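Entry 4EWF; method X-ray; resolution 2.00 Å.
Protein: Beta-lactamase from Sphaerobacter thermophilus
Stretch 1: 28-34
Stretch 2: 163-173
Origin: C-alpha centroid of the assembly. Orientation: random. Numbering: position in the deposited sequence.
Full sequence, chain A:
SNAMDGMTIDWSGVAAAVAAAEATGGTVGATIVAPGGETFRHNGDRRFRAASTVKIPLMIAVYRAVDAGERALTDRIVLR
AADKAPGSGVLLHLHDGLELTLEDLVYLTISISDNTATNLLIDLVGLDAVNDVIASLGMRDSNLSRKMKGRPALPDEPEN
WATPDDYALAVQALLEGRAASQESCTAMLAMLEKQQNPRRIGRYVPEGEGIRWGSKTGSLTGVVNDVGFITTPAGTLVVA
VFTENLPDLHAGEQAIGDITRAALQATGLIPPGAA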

ATOM      1  N   VAL A  28      -7.875 -13.520   5.873  1.00 21.25           N
ATOM      2  CA  VAL A  28      -7.403 -12.802   4.687  1.00 19.84           C
ATOM      3  C   VAL A  28      -8.528 -11.914   4.133  1.00 21.20           C
ATOM      4  O   VAL A  28      -9.698 -12.300   4.142  1.00 17.19           O
ATOM      5  CB  VAL A  28      -6.940 -13.803   3.584  1.00 22.60           C
ATOM      6  CG1 VAL A  28      -6.659 -13.087   2.245  1.00 16.46           C
ATOM      7  CG2 VAL A  28      -5.700 -14.577   4.057  1.00 20.57           C
ATOM      8  N   GLY A  29      -8.174 -10.715   3.689  1.00 18.18           N
ATOM      9  CA  GLY A  29      -9.091  -9.878   2.927  1.00 15.76           C
ATOM     10  C   GLY A  29      -8.380  -9.592   1.618  1.00 21.37           C
ATOM     11  O   GLY A  29      -7.194  -9.248   1.618  1.00 19.95           O
ATOM     12  N   ALA A  30      -9.084  -9.752   0.501  1.00 21.15           N
ATOM     13  CA  ALA A  30      -8.469  -9.572  -0.812  1.00 20.55           C
ATOM     14  C   ALA A  30      -9.476  -9.029  -1.800  1.00 24.70           C
ATOM     15  O   ALA A  30     -10.597  -9.536  -1.914  1.00 23.04           O
ATOM     16  CB  ALA A  30      -7.908 -10.893  -1.325  1.00 21.93           C
ATOM     17  N   THR A  31      -9.060  -8.000  -2.523  1.00 17.59           N
ATOM     18  CA  THR A  31      -9.812  -7.482  -3.646  1.00 21.35           C
ATOM     19  C   THR A  31      -8.823  -7.362  -4.795  1.00 19.98           C
ATOM     20  O   THR A  31      -7.822  -6.669  -4.690  1.00 19.28           O
ATOM     21  CB  THR A  31     -10.448  -6.106  -3.312  1.00 20.32           C
ATOM     22  OG1 THR A  31     -11.408  -6.277  -2.264  1.00 25.95           O
ATOM     23  CG2 THR A  31     -11.151  -5.521  -4.529  1.00 16.74           C
ATOM     24  N   ILE A  32      -9.098  -8.059  -5.887  1.00 19.02           N
ATOM     25  CA  ILE A  32      -8.154  -8.158  -6.977  1.00 18.76           C
ATOM     26  C   ILE A  32      -8.898  -7.839  -8.246  1.00 22.16           C
ATOM     27  O   ILE A  32      -9.911  -8.465  -8.547  1.00 22.32           O
ATOM     28  CB  ILE A  32      -7.550  -9.575  -7.052  1.00 20.97           C
ATOM     29  CG1 ILE A  32      -6.716  -9.856  -5.793  1.00 25.67           C
ATOM     30  CG2 ILE A  32      -6.730  -9.751  -8.352  1.00 20.32           C
ATOM     31  CD1 ILE A  32      -6.404 -11.329  -5.560  1.00 24.77           C
ATOM     32  N   VAL A  33      -8.425  -6.846  -8.980  1.00 19.19           N
ATOM     33  CA  VAL A  33      -9.142  -6.434 -10.171  1.00 17.81           C
ATOM     34  C   VAL A  33      -8.389  -6.824 -11.426  1.00 22.06           C
ATOM     35  O   VAL A  33      -7.264  -6.387 -11.637  1.00 22.79           O
ATOM     36  CB  VAL A  33      -9.390  -4.913 -10.185  1.00 21.34           C
ATOM     37  CG1 VAL A  33     -10.293  -4.546 -11.357  1.00 24.68           C
ATOM     38  CG2 VAL A  33     -10.006  -4.465  -8.850  1.00 19.34           C
ATOM     39  N   ALA A  34      -9.022  -7.645 -12.266  1.00 21.89           N
ATOM     40  CA  ALA A  34      -8.406  -8.087 -13.509  1.00 22.62           C
ATOM     41  C   ALA A  34      -8.380  -6.950 -14.514  1.00 28.46           C
ATOM     42  O   ALA A  34      -9.161  -6.004 -14.408  1.00 34.57           O
ATOM     43  CB  ALA A  34      -9.180  -9.285 -14.092  1.00 26.84           C
ATOM     44  N   THR A 163     -10.100  -1.327   4.263  1.00 21.87           N
ATOM     45  CA  THR A 163     -10.695  -2.529   3.686  1.00 19.34           C
ATOM     46  C   THR A 163     -10.001  -2.797   2.371  1.00 19.08           C
ATOM     47  O   THR A 163      -9.515  -1.877   1.731  1.00 16.20           O
ATOM     48  CB  THR A 163     -12.225  -2.412   3.426  1.00 21.16           C
ATOM     49  OG1 THR A 163     -12.457  -1.482   2.369  1.00 17.28           O
ATOM     50  CG2 THR A 163     -12.953  -1.950   4.673  1.00 21.48           C
ATOM     51  N   PRO A 164      -9.943  -4.073   1.960  1.00 19.23           N
ATOM     52  CA  PRO A 164      -9.349  -4.379   0.652  1.00 18.08           C
ATOM     53  C   PRO A 164     -10.087  -3.616  -0.468  1.00 21.91           C
ATOM     54  O   PRO A 164      -9.426  -3.048  -1.344  1.00 18.64           O
ATOM     55  CB  PRO A 164      -9.545  -5.905   0.520  1.00 18.32           C
ATOM     56  CG  PRO A 164      -9.698  -6.407   1.953  1.00 21.06           C
ATOM     57  CD  PRO A 164     -10.432  -5.277   2.665  1.00 14.98           C
ATOM     58  N   ASP A 165     -11.423  -3.580  -0.423  1.00 17.19           N
ATOM     59  CA  ASP A 165     -12.202  -2.825  -1.413  1.00 15.90           C
ATOM     60  C   ASP A 165     -11.726  -1.377  -1.542  1.00 21.64           C
ATOM     61  O   ASP A 165     -11.545  -0.865  -2.657  1.00 21.87           O
ATOM     62  CB  ASP A 165     -13.697  -2.777  -1.043  1.00 19.90           C
ATOM     63  CG  ASP A 165     -14.435  -4.068  -1.380  1.00 27.01           C
ATOM     64  OD1 ASP A 165     -13.858  -4.955  -2.054  1.00 25.66           O
ATOM     65  OD2 ASP A 165     -15.601  -4.191  -0.957  1.00 24.12           O
ATOM     66  N   ASP A 166     -11.579  -0.706  -0.404  1.00 19.14           N
ATOM     67  CA  ASP A 166     -11.167   0.694  -0.402  1.00 24.04           C
ATOM     68  C   ASP A 166      -9.775   0.884  -1.007  1.00 25.04           C
ATOM     69  O   ASP A 166      -9.541   1.824  -1.760  1.00 19.58           O
ATOM     70  CB  ASP A 166     -11.169   1.257   1.024  1.00 18.87           C
ATOM     71  CG  ASP A 166     -12.577   1.597   1.522  1.00 27.95           C
ATOM     72  OD1 ASP A 166     -13.560   1.323   0.787  1.00 22.28           O
ATOM     73  OD2 ASP A 166     -12.699   2.118   2.658  1.00 22.67           O
ATOM     74  N   TYR A 167      -8.844   0.002  -0.663  1.00 19.79           N
ATOM     75  CA  TYR A 167      -7.476   0.163  -1.147  1.00 22.04           C
ATOM     76  C   TYR A 167      -7.321  -0.205  -2.619  1.00 23.03           C
ATOM     77  O   TYR A 167      -6.447   0.322  -3.309  1.00 23.69           O
ATOM     78  CB  TYR A 167      -6.456  -0.518  -0.205  1.00 17.12           C
ATOM     79  CG  TYR A 167      -6.118   0.468   0.889  1.00 21.29           C
ATOM     80  CD1 TYR A 167      -4.975   1.240   0.806  1.00 20.88           C
ATOM     81  CD2 TYR A 167      -7.008   0.709   1.939  1.00 19.64           C
ATOM     82  CE1 TYR A 167      -4.672   2.190   1.763  1.00 22.36           C
ATOM     83  CE2 TYR A 167      -6.722   1.678   2.911  1.00 21.86           C
ATOM     84  CZ  TYR A 167      -5.544   2.417   2.804  1.00 24.86           C
ATOM     85  OH  TYR A 167      -5.210   3.374   3.741  1.00 21.97           O
ATOM     86  N   ALA A 168      -8.207  -1.062  -3.121  1.00 20.71           N
ATOM     87  CA  ALA A 168      -8.237  -1.308  -4.552  1.00 21.36           C
ATOM     88  C   ALA A 168      -8.713  -0.038  -5.282  1.00 26.07           C
ATOM     89  O   ALA A 168      -8.150   0.337  -6.311  1.00 22.22           O
ATOM     90  CB  ALA A 168      -9.114  -2.521  -4.887  1.00 19.86           C
ATOM     91  N   LEU A 169      -9.719   0.651  -4.737  1.00 23.15           N
ATOM     92  CA  LEU A 169     -10.151   1.912  -5.350  1.00 21.48           C
ATOM     93  C   LEU A 169      -8.990   2.898  -5.413  1.00 20.59           C
ATOM     94  O   LEU A 169      -8.835   3.630  -6.391  1.00 26.80           O
ATOM     95  CB  LEU A 169     -11.304   2.560  -4.575  1.00 23.19           C
ATOM     96  CG  LEU A 169     -12.614   1.790  -4.509  1.00 23.88           C
ATOM     97  CD1 LEU A 169     -13.589   2.483  -3.551  1.00 29.99           C
ATOM     98  CD2 LEU A 169     -13.219   1.637  -5.922  1.00 28.07           C
ATOM     99  N   ALA A 170      -8.183   2.925  -4.362  1.00 20.20           N
ATOM    100  CA  ALA A 170      -7.068   3.870  -4.298  1.00 23.85           C
ATOM    101  C   ALA A 170      -6.083   3.624  -5.430  1.00 24.89           C
ATOM    102  O   ALA A 170      -5.653   4.557  -6.106  1.00 20.22           O
ATOM    103  CB  ALA A 170      -6.353   3.781  -2.937  1.00 19.73           C
ATOM    104  N   VAL A 171      -5.703   2.367  -5.618  1.00 20.72           N
ATOM    105  CA  VAL A 171      -4.772   2.028  -6.693  1.00 22.41           C
ATOM    106  C   VAL A 171      -5.402   2.311  -8.052  1.00 24.31           C
ATOM    107  O   VAL A 171      -4.736   2.810  -8.955  1.00 27.44           O
ATOM    108  CB  VAL A 171      -4.327   0.539  -6.623  1.00 27.05           C
ATOM    109  CG1 VAL A 171      -3.438   0.171  -7.814  1.00 23.31           C
ATOM    110  CG2 VAL A 171      -3.615   0.251  -5.304  1.00 25.48           C
ATOM    111  N   GLN A 172      -6.686   2.000  -8.211  1.00 21.71           N
ATOM    112  CA  GLN A 172      -7.334   2.275  -9.495  1.00 23.80           C
ATOM    113  C   GLN A 172      -7.324   3.759  -9.812  1.00 23.39           C
ATOM    114  O   GLN A 172      -7.132   4.155 -10.968  1.00 22.84           O
ATOM    115  CB  GLN A 172      -8.771   1.739  -9.540  1.00 25.05           C
ATOM    116  CG  GLN A 172      -8.863   0.223  -9.605  1.00 25.63           C
ATOM    117  CD  GLN A 172     -10.305  -0.253  -9.572  1.00 30.29           C
ATOM    118  OE1 GLN A 172     -11.027  -0.015  -8.604  1.00 30.25           O
ATOM    119  NE2 GLN A 172     -10.731  -0.907 -10.636  1.00 24.12           N
ATOM    120  N   ALA A 173      -7.521   4.583  -8.788  1.00 23.62           N
ATOM    121  CA  ALA A 173      -7.524   6.021  -9.002  1.00 25.93           C
ATOM    122  C   ALA A 173      -6.158   6.484  -9.527  1.00 25.16           C
ATOM    123  O   ALA A 173      -6.089   7.325 -10.420  1.00 27.60           O
ATOM    124  CB  ALA A 173      -7.900   6.765  -7.712  1.00 25.38           C
TER

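Residues 28–33 form a strand, and residues 164–173 form a helix that lies across one of its faces. The two axes run in broadly the same direction, 32° apart, and approach to 7.3 Å. Because a strand alternates its side chains, Thr 31 and Val 33 point toward the helix, while Ala 30 and Ile 32 point away. The helix answers with Pro 164, Ala 168 and Gln 172, spaced four residues apart and so aligned along one side.

The tightest point is at the start of the helix, where the CA atoms of Thr 31 and Pro 164 are 5.3 Å apart. Gly 29 suits this place because it has no side chain: an ideal CB would point toward the helix and lie 2.8 Å from Pro 164 CG, a clash. Without it, the proline ring rests against the strand backbone, with Pro 164 CG 3.5 Å from Gly 29 C. Proline is well suited to the first turn of a helix, since its fixed phi, here -58°, is already helical and its missing amide hydrogen costs no bond in that turn. Just before it, Thr 163 caps the helix. In the p rotamer (chi1 69°), Thr 163 OG1 accepts a hydrogen bond from Asp 166 N at 3.0 Å, satisfying an amide that has no preceding turn to bond to.

Thr 31 is the centre of the contact and has two kinds of work to do. With chi1 at -64° (m), its hydroxyl and methyl both reach the helix. Thr 31 OG1 donates a hydrogen bond to Asp 165 OD1 at 2.8 Å and also packs 3.4 Å from Pro 164 CB; Thr 31 CG2 meets Ala 168 CB at 3.6 Å. A threonine thus offers a polar and an apolar branch from one CB. Asp 165 starts from a CB that points away from the strand, but its m rotamer (chi1 -78°) brings the carboxylate back within reach of the hydroxyl. Ala 168 faces the strand directly, and its single methyl fills the space at this close approach without needing a rotamer choice.

Farther along, Val 33, in the t rotamer, places CG1 3.7 Å from Gln 172 NE2. This is a van der Waals contact, not a hydrogen bond. Gln 172 has chi1 -71° (m) and an extended chi2 of 177° (t), and with chi3 at -62° its amide NE2 lies beside the valine.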